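Local coordinates for alpha-actinin-like protein 1 (Schizosaccharomyces pombe, PDB 5BVR) that binds actin filaments through paired calponin-homology domains, the part of the protein present here, and takes part in actin-ring formation, cytokinesis and septation, at residues 53-58 against 78-83; 107-112 against 216-221; 161-166 against 173-178. All coordinates share one frame; numbering follows the deposited sequence.

Contact 1 (53-58 against 78-83)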
ATOM      1  N   GLY A  53       1.854 -11.201  -8.467  1.00 23.50           N
ATOM      2  CA  GLY A  53       1.887 -12.645  -8.317  1.00 25.53           C
ATOM      3  C   GLY A  53       3.038 -13.328  -9.052  1.00 26.11           C
ATOM      4  O   GLY A  53       3.250 -14.517  -8.855  1.00 31.03           O
ATOM      5  N   ASP A  54       3.754 -12.588  -9.899  1.00 24.26           N
ATOM      6  CA  ASP A  54       4.883 -13.140 -10.670  1.00 26.27           C
ATOM      7  C   ASP A  54       4.437 -14.362 -11.457  1.00 27.31           C
ATOM      8  O   ASP A  54       5.080 -15.414 -11.455  1.00 32.29           O
ATOM      9  CB  ASP A  54       6.054 -13.471  -9.742  1.00 29.34           C
ATOM     10  CG  ASP A  54       7.289 -13.922 -10.495  1.00 38.66           C
ATOM     11  OD1 ASP A  54       7.475 -13.496 -11.654  1.00 39.01           O
ATOM     12  OD2 ASP A  54       8.067 -14.713  -9.917  1.00 32.30           O
ATOM     13  N   GLU A  55       3.323 -14.220 -12.156  1.00 27.53           N
ATOM     14  CA  GLU A  55       2.822 -15.311 -12.982  1.00 33.73           C
ATOM     15  C   GLU A  55       2.183 -14.809 -14.259  1.00 37.15           C
ATOM     16  O   GLU A  55       1.662 -13.710 -14.324  1.00 29.99           O
ATOM     17  CB  GLU A  55       1.802 -16.145 -12.215  1.00 40.42           C
ATOM     18  CG  GLU A  55       2.373 -16.903 -11.052  1.00 49.77           C
ATOM     19  CD  GLU A  55       1.317 -17.712 -10.347  1.00 51.84           C
ATOM     20  OE1 GLU A  55       0.735 -18.606 -11.001  1.00 55.86           O
ATOM     21  OE2 GLU A  55       1.061 -17.432  -9.151  1.00 41.81           O
ATOM     22  N   ASN A  56       2.237 -15.641 -15.283  1.00 31.37           N
ATOM     23  CA  ASN A  56       1.561 -15.369 -16.527  1.00 33.77           C
ATOM     24  C   ASN A  56       0.184 -15.981 -16.442  1.00 33.40           C
ATOM     25  O   ASN A  56       0.052 -17.201 -16.343  1.00 35.51           O
ATOM     26  CB  ASN A  56       2.341 -16.019 -17.650  1.00 35.70           C
ATOM     27  CG  ASN A  56       1.882 -15.571 -19.016  1.00 41.62           C
ATOM     28  OD1 ASN A  56       0.684 -15.489 -19.294  1.00 40.55           O
ATOM     29  ND2 ASN A  56       2.840 -15.274 -19.883  1.00 48.84           N
ATOM     30  N   LEU A  57      -0.843 -15.138 -16.472  1.00 29.35           N
ATOM     31  CA  LEU A  57      -2.217 -15.609 -16.346  1.00 30.07           C
ATOM     32  C   LEU A  57      -2.781 -16.064 -17.701  1.00 29.75           C
ATOM     33  O   LEU A  57      -3.913 -16.509 -17.772  1.00 35.05           O
ATOM     34  CB  LEU A  57      -3.099 -14.525 -15.699  1.00 29.98           C
ATOM     35  CG  LEU A  57      -3.274 -14.570 -14.170  1.00 34.82           C
ATOM     36  CD1 LEU A  57      -1.943 -14.512 -13.452  1.00 41.76           C
ATOM     37  CD2 LEU A  57      -4.182 -13.444 -13.685  1.00 33.14           C
ATOM     38  N   GLY A  58      -1.994 -15.952 -18.769  1.00 29.56           N
ATOM     39  CA  GLY A  58      -2.408 -16.460 -20.066  1.00 32.64           C
ATOM     40  C   GLY A  58      -3.364 -15.548 -20.817  1.00 35.71           C
ATOM     41  O   GLY A  58      -3.406 -14.342 -20.591  1.00 35.23           O
ATOM     42  N   LEU A  78     -10.660 -13.353 -10.498  1.00 16.27           N
ATOM     43  CA  LEU A  78     -11.163 -13.814  -9.213  1.00 18.31           C
ATOM     44  C   LEU A  78     -10.795 -15.267  -8.991  1.00 18.18           C
ATOM     45  O   LEU A  78     -10.423 -15.642  -7.877  1.00 19.02           O
ATOM     46  CB  LEU A  78     -12.676 -13.588  -9.098  1.00 19.50           C
ATOM     47  CG  LEU A  78     -13.156 -12.137  -9.188  1.00 17.64           C
ATOM     48  CD1 LEU A  78     -14.656 -12.070  -8.973  1.00 21.67           C
ATOM     49  CD2 LEU A  78     -12.452 -11.252  -8.197  1.00 20.73           C
ATOM     50  N   GLU A  79     -10.859 -16.073 -10.041  1.00 19.97           N
ATOM     51  CA  GLU A  79     -10.506 -17.474  -9.898  1.00 20.79           C
ATOM     52  C   GLU A  79      -9.024 -17.603  -9.561  1.00 23.60           C
ATOM     53  O   GLU A  79      -8.659 -18.439  -8.722  1.00 23.71           O
ATOM     54  CB  GLU A  79     -10.885 -18.263 -11.157  1.00 24.17           C
ATOM     55  CG  GLU A  79     -12.394 -18.484 -11.272  1.00 35.61           C
ATOM     56  CD  GLU A  79     -12.979 -19.180 -10.048  1.00 49.56           C
ATOM     57  OE1 GLU A  79     -12.377 -20.175  -9.580  1.00 51.97           O
ATOM     58  OE2 GLU A  79     -14.026 -18.719  -9.544  1.00 54.60           O
ATOM     59  N   TYR A  80      -8.170 -16.768 -10.160  1.00 19.33           N
ATOM     60  CA  TYR A  80      -6.742 -16.790  -9.815  1.00 20.46           C
ATOM     61  C   TYR A  80      -6.544 -16.455  -8.330  1.00 22.57           C
ATOM     62  O   TYR A  80      -5.821 -17.143  -7.602  1.00 22.23           O
ATOM     63  CB  TYR A  80      -5.944 -15.834 -10.700  1.00 22.17           C
ATOM     64  CG  TYR A  80      -4.508 -15.725 -10.251  1.00 21.53           C
ATOM     65  CD1 TYR A  80      -3.580 -16.707 -10.582  1.00 26.68           C
ATOM     66  CD2 TYR A  80      -4.094 -14.670  -9.452  1.00 24.98           C
ATOM     67  CE1 TYR A  80      -2.278 -16.620 -10.149  1.00 30.56           C
ATOM     68  CE2 TYR A  80      -2.790 -14.573  -9.018  1.00 27.76           C
ATOM     69  CZ  TYR A  80      -1.888 -15.551  -9.371  1.00 31.61           C
ATOM     70  OH  TYR A  80      -0.586 -15.441  -8.924  1.00 38.43           O
ATOM     71  N   ILE A  81      -7.204 -15.397  -7.880  1.00 17.68           N
ATOM     72  CA  ILE A  81      -7.110 -14.979  -6.484  1.00 18.34           C
ATOM     73  C   ILE A  81      -7.542 -16.097  -5.524  1.00 19.04           C
ATOM     74  O   ILE A  81      -6.838 -16.409  -4.536  1.00 21.13           O
ATOM     75  CB  ILE A  81      -7.931 -13.696  -6.269  1.00 18.32           C
ATOM     76  CG1 ILE A  81      -7.277 -12.548  -7.056  1.00 18.19           C
ATOM     77  CG2 ILE A  81      -8.016 -13.339  -4.780  1.00 19.26           C
ATOM     78  CD1 ILE A  81      -8.153 -11.282  -7.159  1.00 17.08           C
ATOM     79  N   LYS A  82      -8.650 -16.748  -5.850  1.00 22.72           N
ATOM     80  CA  LYS A  82      -9.137 -17.870  -5.058  1.00 24.38           C
ATOM     81  C   LYS A  82      -8.137 -19.023  -5.062  1.00 29.18           C
ATOM     82  O   LYS A  82      -7.904 -19.651  -4.026  1.00 27.60           O
ATOM     83  CB  LYS A  82     -10.488 -18.334  -5.606  1.00 24.57           C
ATOM     84  CG  LYS A  82     -11.113 -19.479  -4.842  1.00 45.58           C
ATOM     85  CD  LYS A  82     -12.460 -19.869  -5.436  1.00 56.10           C
ATOM     86  CE  LYS A  82     -13.086 -21.037  -4.674  1.00 59.76           C
ATOM     87  NZ  LYS A  82     -14.393 -21.452  -5.261  1.00 61.70           N
ATOM     88  N   SER A  83      -7.548 -19.295  -6.226  1.00 25.00           N
ATOM     89  CA  SER A  83      -6.587 -20.394  -6.369  1.00 29.24           C
ATOM     90  C   SER A  83      -5.368 -20.232  -5.465  1.00 36.26           C
ATOM     91  O   SER A  83      -4.694 -21.215  -5.139  1.00 33.32           O
ATOM     92  CB  SER A  83      -6.130 -20.526  -7.820  1.00 28.91           C
ATOM     93  OG  SER A  83      -5.074 -19.631  -8.116  1.00 28.95           O
TER
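Tyr80 and Glu55 supply the polar half of this contact: the phenol OH of Tyr80 donates to Glu55 OE2 over 2.6 Å. The hydroxyl meets OE2 from above the carboxylate plane, 67° out of it. Ring and carboxylate planes are steeply inclined to each other, and Glu55 CD sits at the ring edge, in the ring plane. Glu55 OE2 also faces Lys84 NZ, in a long and weak ion pair.

In the first calponin-homology domain, 53-58 runs from the end of helix 43-53 into the following loop, and Tyr80 reaches it from helix 67-83. Asp54, with positive phi, is the first residue to depart from helical geometry, and an Asx turn follows, in which Asn56 OD1 accepts from Gly58 N at 2.8 Å.

The apolar half is a CH-pi contact. Leu57 CD1 lies over one ring face, 4.0 Å from the Tyr80 ring centroid and 15° off the normal, while CD2 approaches Tyr80 CG. With CG anti to the backbone N (chi1 173°), the Tyr80 ring extends across to the loop, where Gly53 CA comes within 3.8 Å of Tyr80 OH.

Contact 2 (107-112 against 216-221)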
ATOM      1  N   LEU A 107     -11.307  -5.876  -2.116  1.00 17.13           N
ATOM      2  CA  LEU A 107     -10.512  -6.788  -2.889  1.00 15.82           C
ATOM      3  C   LEU A 107      -9.068  -6.311  -2.988  1.00 18.47           C
ATOM      4  O   LEU A 107      -8.146  -7.101  -2.815  1.00 16.96           O
ATOM      5  CB  LEU A 107     -11.105  -6.949  -4.279  1.00 18.69           C
ATOM      6  CG  LEU A 107     -10.403  -7.960  -5.189  1.00 21.10           C
ATOM      7  CD1 LEU A 107     -10.416  -9.344  -4.585  1.00 26.22           C
ATOM      8  CD2 LEU A 107     -11.062  -7.954  -6.550  1.00 24.22           C
ATOM      9  N   ILE A 108      -8.873  -5.024  -3.257  1.00 14.93           N
ATOM     10  CA  ILE A 108      -7.529  -4.495  -3.363  1.00 15.71           C
ATOM     11  C   ILE A 108      -6.797  -4.669  -2.028  1.00 15.53           C
ATOM     12  O   ILE A 108      -5.625  -5.039  -2.012  1.00 16.15           O
ATOM     13  CB  ILE A 108      -7.522  -3.041  -3.838  1.00 15.99           C
ATOM     14  CG1 ILE A 108      -8.095  -2.986  -5.256  1.00 16.84           C
ATOM     15  CG2 ILE A 108      -6.104  -2.472  -3.792  1.00 17.45           C
ATOM     16  CD1 ILE A 108      -8.367  -1.625  -5.730  1.00 22.58           C
ATOM     17  N   TRP A 109      -7.474  -4.444  -0.909  1.00 15.93           N
ATOM     18  CA  TRP A 109      -6.823  -4.682   0.377  1.00 15.53           C
ATOM     19  C   TRP A 109      -6.376  -6.145   0.511  1.00 14.14           C
ATOM     20  O   TRP A 109      -5.268  -6.426   0.947  1.00 16.69           O
ATOM     21  CB  TRP A 109      -7.714  -4.295   1.556  1.00 15.66           C
ATOM     22  CG  TRP A 109      -7.090  -4.678   2.868  1.00 15.95           C
ATOM     23  CD1 TRP A 109      -7.570  -5.593   3.762  1.00 20.72           C
ATOM     24  CD2 TRP A 109      -5.836  -4.217   3.395  1.00 15.42           C
ATOM     25  NE1 TRP A 109      -6.710  -5.709   4.825  1.00 22.28           N
ATOM     26  CE2 TRP A 109      -5.639  -4.874   4.627  1.00 18.24           C
ATOM     27  CE3 TRP A 109      -4.875  -3.301   2.951  1.00 17.31           C
ATOM     28  CZ2 TRP A 109      -4.514  -4.653   5.417  1.00 19.54           C
ATOM     29  CZ3 TRP A 109      -3.763  -3.074   3.737  1.00 16.33           C
ATOM     30  CH2 TRP A 109      -3.591  -3.747   4.960  1.00 18.13           C
ATOM     31  N   THR A 110      -7.213  -7.077   0.073  1.00 16.46           N
ATOM     32  CA  THR A 110      -6.854  -8.479   0.128  1.00 16.63           C
ATOM     33  C   THR A 110      -5.540  -8.730  -0.633  1.00 15.79           C
ATOM     34  O   THR A 110      -4.683  -9.486  -0.167  1.00 16.65           O
ATOM     35  CB  THR A 110      -8.009  -9.332  -0.437  1.00 18.42           C
ATOM     36  OG1 THR A 110      -9.114  -9.238   0.470  1.00 23.72           O
ATOM     37  CG2 THR A 110      -7.620 -10.798  -0.532  1.00 20.04           C
ATOM     38  N   LEU A 111      -5.388  -8.058  -1.774  1.00 16.59           N
ATOM     39  CA  LEU A 111      -4.188  -8.189  -2.600  1.00 15.71           C
ATOM     40  C   LEU A 111      -2.980  -7.514  -1.945  1.00 14.78           C
ATOM     41  O   LEU A 111      -1.899  -8.060  -1.955  1.00 15.37           O
ATOM     42  CB  LEU A 111      -4.427  -7.630  -4.003  1.00 16.08           C
ATOM     43  CG  LEU A 111      -5.583  -8.280  -4.788  1.00 17.34           C
ATOM     44  CD1 LEU A 111      -5.679  -7.645  -6.154  1.00 19.79           C
ATOM     45  CD2 LEU A 111      -5.380  -9.770  -4.916  1.00 19.39           C
ATOM     46  N   ILE A 112      -3.185  -6.343  -1.340  1.00 15.61           N
ATOM     47  CA  ILE A 112      -2.094  -5.674  -0.630  1.00 16.63           C
ATOM     48  C   ILE A 112      -1.649  -6.569   0.513  1.00 14.44           C
ATOM     49  O   ILE A 112      -0.454  -6.789   0.744  1.00 15.71           O
ATOM     50  CB  ILE A 112      -2.549  -4.272  -0.143  1.00 15.78           C
ATOM     51  CG1 ILE A 112      -2.713  -3.350  -1.337  1.00 16.95           C
ATOM     52  CG2 ILE A 112      -1.500  -3.667   0.808  1.00 14.52           C
ATOM     53  CD1 ILE A 112      -3.446  -2.040  -1.014  1.00 18.32           C
ATOM     54  N   ASP A 216      -6.649   6.372   8.446  1.00 17.24           N
ATOM     55  CA  ASP A 216      -7.000   5.103   7.830  1.00 18.43           C
ATOM     56  C   ASP A 216      -5.881   4.081   8.001  1.00 15.91           C
ATOM     57  O   ASP A 216      -4.813   4.199   7.396  1.00 14.22           O
ATOM     58  CB  ASP A 216      -7.359   5.251   6.348  1.00 16.78           C
ATOM     59  CG  ASP A 216      -7.903   3.971   5.787  1.00 18.40           C
ATOM     60  OD1 ASP A 216      -8.988   3.559   6.244  1.00 19.82           O
ATOM     61  OD2 ASP A 216      -7.230   3.334   4.938  1.00 16.93           O
ATOM     62  N   GLU A 217      -6.178   3.037   8.768  1.00 15.70           N
ATOM     63  CA  GLU A 217      -5.215   2.008   9.107  1.00 14.39           C
ATOM     64  C   GLU A 217      -4.645   1.310   7.878  1.00 14.30           C
ATOM     65  O   GLU A 217      -3.431   1.141   7.774  1.00 13.89           O
ATOM     66  CB  GLU A 217      -5.862   0.972  10.017  1.00 15.73           C
ATOM     67  CG  GLU A 217      -4.848  -0.031  10.570  1.00 16.19           C
ATOM     68  CD  GLU A 217      -5.445  -1.074  11.473  1.00 23.01           C
ATOM     69  OE1 GLU A 217      -6.679  -1.277  11.471  1.00 31.44           O
ATOM     70  OE2 GLU A 217      -4.655  -1.714  12.184  1.00 20.40           O
ATOM     71  N   ARG A 218      -5.504   0.868   6.972  1.00 16.27           N
ATOM     72  CA  ARG A 218      -5.007   0.126   5.816  1.00 14.05           C
ATOM     73  C   ARG A 218      -4.108   0.982   4.939  1.00 15.60           C
ATOM     74  O   ARG A 218      -3.120   0.491   4.417  1.00 15.08           O
ATOM     75  CB  ARG A 218      -6.184  -0.420   5.025  1.00 14.25           C
ATOM     76  CG  ARG A 218      -6.924  -1.507   5.787  1.00 16.37           C
ATOM     77  CD  ARG A 218      -8.198  -2.011   5.096  1.00 20.37           C
ATOM     78  NE  ARG A 218      -8.741  -3.134   5.851  1.00 21.79           N
ATOM     79  CZ  ARG A 218      -9.738  -3.917   5.445  1.00 25.31           C
ATOM     80  NH1 ARG A 218     -10.335  -3.714   4.274  1.00 27.10           N
ATOM     81  NH2 ARG A 218     -10.125  -4.923   6.219  1.00 29.83           N
ATOM     82  N   SER A 219      -4.436   2.260   4.770  1.00 13.71           N
ATOM     83  CA  SER A 219      -3.593   3.159   4.020  1.00 14.65           C
ATOM     84  C   SER A 219      -2.202   3.302   4.655  1.00 14.42           C
ATOM     85  O   SER A 219      -1.166   3.261   3.985  1.00 14.39           O
ATOM     86  CB  SER A 219      -4.252   4.522   3.876  1.00 15.47           C
ATOM     87  OG  SER A 219      -5.470   4.411   3.182  1.00 16.10           O
ATOM     88  N   ILE A 220      -2.177   3.519   5.958  1.00 14.15           N
ATOM     89  CA  ILE A 220      -0.921   3.658   6.664  1.00 12.65           C
ATOM     90  C   ILE A 220      -0.109   2.379   6.524  1.00 13.68           C
ATOM     91  O   ILE A 220       1.089   2.428   6.220  1.00 13.65           O
ATOM     92  CB  ILE A 220      -1.114   4.099   8.139  1.00 13.38           C
ATOM     93  CG1 ILE A 220      -1.578   5.552   8.154  1.00 17.01           C
ATOM     94  CG2 ILE A 220       0.161   3.900   8.947  1.00 16.24           C
ATOM     95  CD1 ILE A 220      -2.056   6.011   9.517  1.00 16.25           C
ATOM     96  N   MET A 221      -0.730   1.229   6.764  1.00 13.94           N
ATOM     97  CA  MET A 221      -0.031  -0.039   6.618  1.00 14.13           C
ATOM     98  C   MET A 221       0.567  -0.203   5.224  1.00 14.67           C
ATOM     99  O   MET A 221       1.692  -0.672   5.075  1.00 14.87           O
ATOM    100  CB  MET A 221      -0.962  -1.193   6.869  1.00 15.58           C
ATOM    101  CG  MET A 221      -1.376  -1.366   8.329  1.00 17.56           C
ATOM    102  SD  MET A 221      -2.525  -2.733   8.585  1.00 20.29           S
ATOM    103  CE  MET A 221      -1.441  -4.037   8.022  1.00 17.83           C
TER
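The interface between the two calponin-homology domains of the actin-binding domain is bridged here by a cation-pi stack, with Trp109 from the first and Arg218 from the second. Trp109 lies within the actin-binding stretch 88-112. The Arg218 guanidinium rests flat on the indole, its plane tilted by only 13° and the two centres 3.7 Å apart. Its CZ is off-centre over the five-membered ring, and the closest approach is Trp109 CD1 to Arg218 CZ at 3.2 Å.

The aliphatic part of Arg218 shares the same face. Its chain is extended from CG to NE, so the methylenes run over the indole before the guanidinium arrives: Arg218 CB meets Trp109 CE3 and CZ3, Arg218 CG lies 3.7 Å above the indole plane over its centre, and Arg218 CD makes a CH-pi contact 10° off the normal of the five-membered ring. Met221 approaches elsewhere, with CE in the ring plane at the edge, 3.8 Å from Trp109 CH2. A bend at chi3 (62°) turns that methyl, and SD completes an oblique Met-aromatic contact.

Asp216 is the N-cap of helix 217-234. Its OD2 accepts from Ser219 OG at 2.7 Å and Ser219 N at 3.0 Å, which arrive from opposite faces of the carboxylate. Asp216 and Arg218 also belong to a zinc site in this crystal, the Arg218 side chain lying about 3 Å from the ion.

Around this pairing, helix 11-25 touches both partners' helices: Phe16 and Trp19 meet Ile112, whereas Val11 and Thr15 meet Ser219. On the first-domain side, Leu111 of helix 101-117 packs against helix 43-53.

Contact 3 (161-166 against 173-178)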
ATOM      1  N   PHE A 161       7.816   8.253  11.278  1.00 14.55           N
ATOM      2  CA  PHE A 161       8.361   8.231   9.928  1.00 14.98           C
ATOM      3  C   PHE A 161       9.772   8.815   9.931  1.00 16.13           C
ATOM      4  O   PHE A 161      10.681   8.233   9.328  1.00 17.32           O
ATOM      5  CB  PHE A 161       7.501   8.996   8.920  1.00 15.60           C
ATOM      6  CG  PHE A 161       6.197   8.324   8.591  1.00 14.76           C
ATOM      7  CD1 PHE A 161       6.171   7.122   7.918  1.00 16.56           C
ATOM      8  CD2 PHE A 161       4.993   8.923   8.914  1.00 18.30           C
ATOM      9  CE1 PHE A 161       4.964   6.501   7.578  1.00 17.22           C
ATOM     10  CE2 PHE A 161       3.776   8.305   8.558  1.00 16.59           C
ATOM     11  CZ  PHE A 161       3.783   7.095   7.912  1.00 16.47           C
ATOM     12  N   CYS A 162       9.955   9.948  10.599  1.00 15.89           N
ATOM     13  CA  CYS A 162      11.278  10.574  10.645  1.00 15.83           C
ATOM     14  C   CYS A 162      12.297   9.687  11.342  1.00 17.89           C
ATOM     15  O   CYS A 162      13.446   9.590  10.889  1.00 19.01           O
ATOM     16  CB  CYS A 162      11.239  11.934  11.330  1.00 20.75           C
ATOM     17  SG  CYS A 162      10.404  13.226  10.356  1.00 18.67           S
ATOM     18  N   ALA A 163      11.888   9.016  12.418  1.00 17.37           N
ATOM     19  CA  ALA A 163      12.802   8.164  13.179  1.00 18.48           C
ATOM     20  C   ALA A 163      13.199   6.959  12.342  1.00 17.60           C
ATOM     21  O   ALA A 163      14.368   6.548  12.367  1.00 17.90           O
ATOM     22  CB  ALA A 163      12.163   7.712  14.462  1.00 18.42           C
ATOM     23  N   LEU A 164      12.249   6.382  11.603  1.00 15.16           N
ATOM     24  CA  LEU A 164      12.580   5.236  10.758  1.00 15.08           C
ATOM     25  C   LEU A 164      13.654   5.607   9.758  1.00 19.73           C
ATOM     26  O   LEU A 164      14.586   4.853   9.543  1.00 18.86           O
ATOM     27  CB  LEU A 164      11.340   4.736  10.027  1.00 15.18           C
ATOM     28  CG  LEU A 164      10.390   3.824  10.791  1.00 16.84           C
ATOM     29  CD1 LEU A 164       9.175   3.514   9.913  1.00 19.45           C
ATOM     30  CD2 LEU A 164      11.047   2.537  11.219  1.00 20.30           C
ATOM     31  N   ILE A 165      13.512   6.770   9.134  1.00 16.06           N
ATOM     32  CA  ILE A 165      14.474   7.227   8.142  1.00 18.19           C
ATOM     33  C   ILE A 165      15.820   7.501   8.806  1.00 18.47           C
ATOM     34  O   ILE A 165      16.866   7.045   8.327  1.00 20.33           O
ATOM     35  CB  ILE A 165      13.978   8.486   7.426  1.00 19.16           C
ATOM     36  CG1 ILE A 165      12.751   8.125   6.583  1.00 19.93           C
ATOM     37  CG2 ILE A 165      15.066   9.061   6.532  1.00 23.28           C
ATOM     38  CD1 ILE A 165      12.034   9.322   6.024  1.00 22.64           C
ATOM     39  N   HIS A 166      15.797   8.246   9.901  1.00 19.35           N
ATOM     40  CA  HIS A 166      17.033   8.585  10.590  1.00 19.84           C
ATOM     41  C   HIS A 166      17.845   7.354  11.024  1.00 20.44           C
ATOM     42  O   HIS A 166      19.086   7.328  10.877  1.00 21.96           O
ATOM     43  CB  HIS A 166      16.730   9.473  11.802  1.00 20.18           C
ATOM     44  CG  HIS A 166      17.923   9.793  12.632  1.00 22.59           C
ATOM     45  ND1 HIS A 166      18.091   9.283  13.900  1.00 23.49           N
ATOM     46  CD2 HIS A 166      19.000  10.574  12.390  1.00 26.15           C
ATOM     47  CE1 HIS A 166      19.232   9.732  14.400  1.00 27.33           C
ATOM     48  NE2 HIS A 166      19.791  10.535  13.512  1.00 27.36           N
ATOM     49  N   LEU A 173      18.569  12.636   7.376  1.00 32.95           N
ATOM     50  CA  LEU A 173      17.538  13.304   8.151  1.00 32.44           C
ATOM     51  C   LEU A 173      18.102  13.435   9.547  1.00 32.37           C
ATOM     52  O   LEU A 173      18.266  12.429  10.231  1.00 34.73           O
ATOM     53  CB  LEU A 173      16.243  12.469   8.131  1.00 34.10           C
ATOM     54  CG  LEU A 173      14.935  13.164   8.545  1.00 34.99           C
ATOM     55  CD1 LEU A 173      13.716  12.376   8.072  1.00 31.91           C
ATOM     56  CD2 LEU A 173      14.852  13.339  10.021  1.00 30.81           C
ATOM     57  N   ASP A 174      18.424  14.664   9.941  1.00 32.95           N
ATOM     58  CA  ASP A 174      18.939  14.966  11.274  1.00 31.67           C
ATOM     59  C   ASP A 174      17.805  15.071  12.294  1.00 30.58           C
ATOM     60  O   ASP A 174      17.293  16.163  12.569  1.00 32.12           O
ATOM     61  CB  ASP A 174      19.741  16.268  11.243  1.00 40.05           C
ATOM     62  CG  ASP A 174      20.437  16.566  12.558  1.00 51.46           C
ATOM     63  OD1 ASP A 174      20.189  15.852  13.553  1.00 47.82           O
ATOM     64  OD2 ASP A 174      21.233  17.531  12.593  1.00 59.28           O
ATOM     65  N   TYR A 175      17.458  13.935  12.882  1.00 29.67           N
ATOM     66  CA  TYR A 175      16.296  13.820  13.758  1.00 24.93           C
ATOM     67  C   TYR A 175      16.361  14.757  14.976  1.00 25.28           C
ATOM     68  O   TYR A 175      15.365  15.366  15.366  1.00 27.37           O
ATOM     69  CB  TYR A 175      16.181  12.371  14.229  1.00 24.69           C
ATOM     70  CG  TYR A 175      14.964  12.101  15.058  1.00 24.72           C
ATOM     71  CD1 TYR A 175      13.762  11.744  14.457  1.00 22.86           C
ATOM     72  CD2 TYR A 175      14.993  12.232  16.438  1.00 21.91           C
ATOM     73  CE1 TYR A 175      12.638  11.509  15.206  1.00 23.09           C
ATOM     74  CE2 TYR A 175      13.885  12.000  17.199  1.00 23.60           C
ATOM     75  CZ  TYR A 175      12.703  11.641  16.585  1.00 24.33           C
ATOM     76  OH  TYR A 175      11.595  11.421  17.354  1.00 25.38           O
ATOM     77  N   ASN A 176      17.539  14.863  15.578  1.00 31.81           N
ATOM     78  CA  ASN A 176      17.680  15.648  16.796  1.00 34.68           C
ATOM     79  C   ASN A 176      17.525  17.149  16.576  1.00 33.90           C
ATOM     80  O   ASN A 176      17.291  17.894  17.527  1.00 38.54           O
ATOM     81  CB  ASN A 176      19.014  15.327  17.458  1.00 37.52           C
ATOM     82  CG  ASN A 176      19.101  13.880  17.875  1.00 43.12           C
ATOM     83  OD1 ASN A 176      18.131  13.316  18.386  1.00 38.22           O
ATOM     84  ND2 ASN A 176      20.251  13.257  17.633  1.00 56.94           N
ATOM     85  N   LYS A 177      17.627  17.579  15.323  1.00 34.23           N
ATOM     86  CA  LYS A 177      17.460  18.987  14.978  1.00 39.50           C
ATOM     87  C   LYS A 177      16.002  19.351  14.647  1.00 33.43           C
ATOM     88  O   LYS A 177      15.679  20.523  14.491  1.00 35.07           O
ATOM     89  CB  LYS A 177      18.377  19.342  13.804  1.00 40.67           C
ATOM     90  CG  LYS A 177      19.580  20.196  14.177  1.00 51.15           C
ATOM     91  CD  LYS A 177      19.198  21.669  14.323  1.00 61.77           C
ATOM     92  CE  LYS A 177      20.420  22.551  14.575  1.00 68.14           C
ATOM     93  NZ  LYS A 177      20.138  23.993  14.318  1.00 71.69           N
ATOM     94  N   LEU A 178      15.118  18.357  14.533  1.00 30.05           N
ATOM     95  CA  LEU A 178      13.713  18.638  14.265  1.00 25.78           C
ATOM     96  C   LEU A 178      13.052  19.398  15.395  1.00 28.17           C
ATOM     97  O   LEU A 178      13.366  19.183  16.563  1.00 28.41           O
ATOM     98  CB  LEU A 178      12.927  17.337  14.056  1.00 23.75           C
ATOM     99  CG  LEU A 178      13.384  16.423  12.928  1.00 24.28           C
ATOM    100  CD1 LEU A 178      12.591  15.147  12.977  1.00 22.66           C
ATOM    101  CD2 LEU A 178      13.208  17.105  11.592  1.00 28.47           C
TER
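Within the second calponin-homology domain, the connection after helix 159-168 folds back on that helix, and residues 173-178 close over its side through Leu173, Tyr175 and Leu178. The turn is tight: Asp174 is the centre of an inverse gamma turn, and residues 175-177 form a short 3-10 segment.

His166 provides the flat surface. Tyr175 CB stands over one face of the imidazole, 3.6 Å from its centroid and 17° off the normal, a CH-pi contact. The two rings themselves meet obliquely, their planes 32° apart. At the edge of the imidazole, Leu173 O comes within 2.9 Å of His166 CD2, unusually short for carbon and oxygen and of doubtful meaning. His166 CG is anti to the backbone N (chi1 176°), which carries the ring out to the returning chain.

Leu173 inserts its CD1 methyl beside Ile165, 3.9 Å from Ile165 CG2, and the two side chains cross at about a right angle. Its other methyl, CD2, faces Cys162 CB. Leu178, farther along the loop, puts CD1 3.9 Å from both Cys162 CB and Cys162 SG. The ring of Tyr175 continues along the helix, with CE1 3.9 Å from Ala163 CB.

No hydrogen bond is assigned across the segments as modelled; apolar and CH-pi contacts dominate. The polar end of His166 is engaged elsewhere: ND1 is hydrogen-bonded to Tyr142 OH, which probably helps to fix the ring rotation and hence the face offered to Tyr175. Tyr142 also meets the Tyr175 ring edge-to-face, so it contacts both aromatic partners.

How the contacts relate
From the N terminus, contact 1 closes first, joining the loop after helix 43-53 to helix 67-83 within the first calponin-homology domain. Contact 2 opens afterwards on helix 101-117 and closes more than a hundred residues later on helix 217-234, tying the first domain to the second. Contact 3 is a short local closure wholly inside that long span, linking helix 159-168 to its own following loop. Contacts 1 and 2 touch through Ile81 and Leu78 against Leu107 and Leu111. Contacts 2 and 3 approach to about 5 Å between nearest atoms without touching, whereas contacts 1 and 3 have centres about 40 Å apart, on opposite sides of the chain's centre.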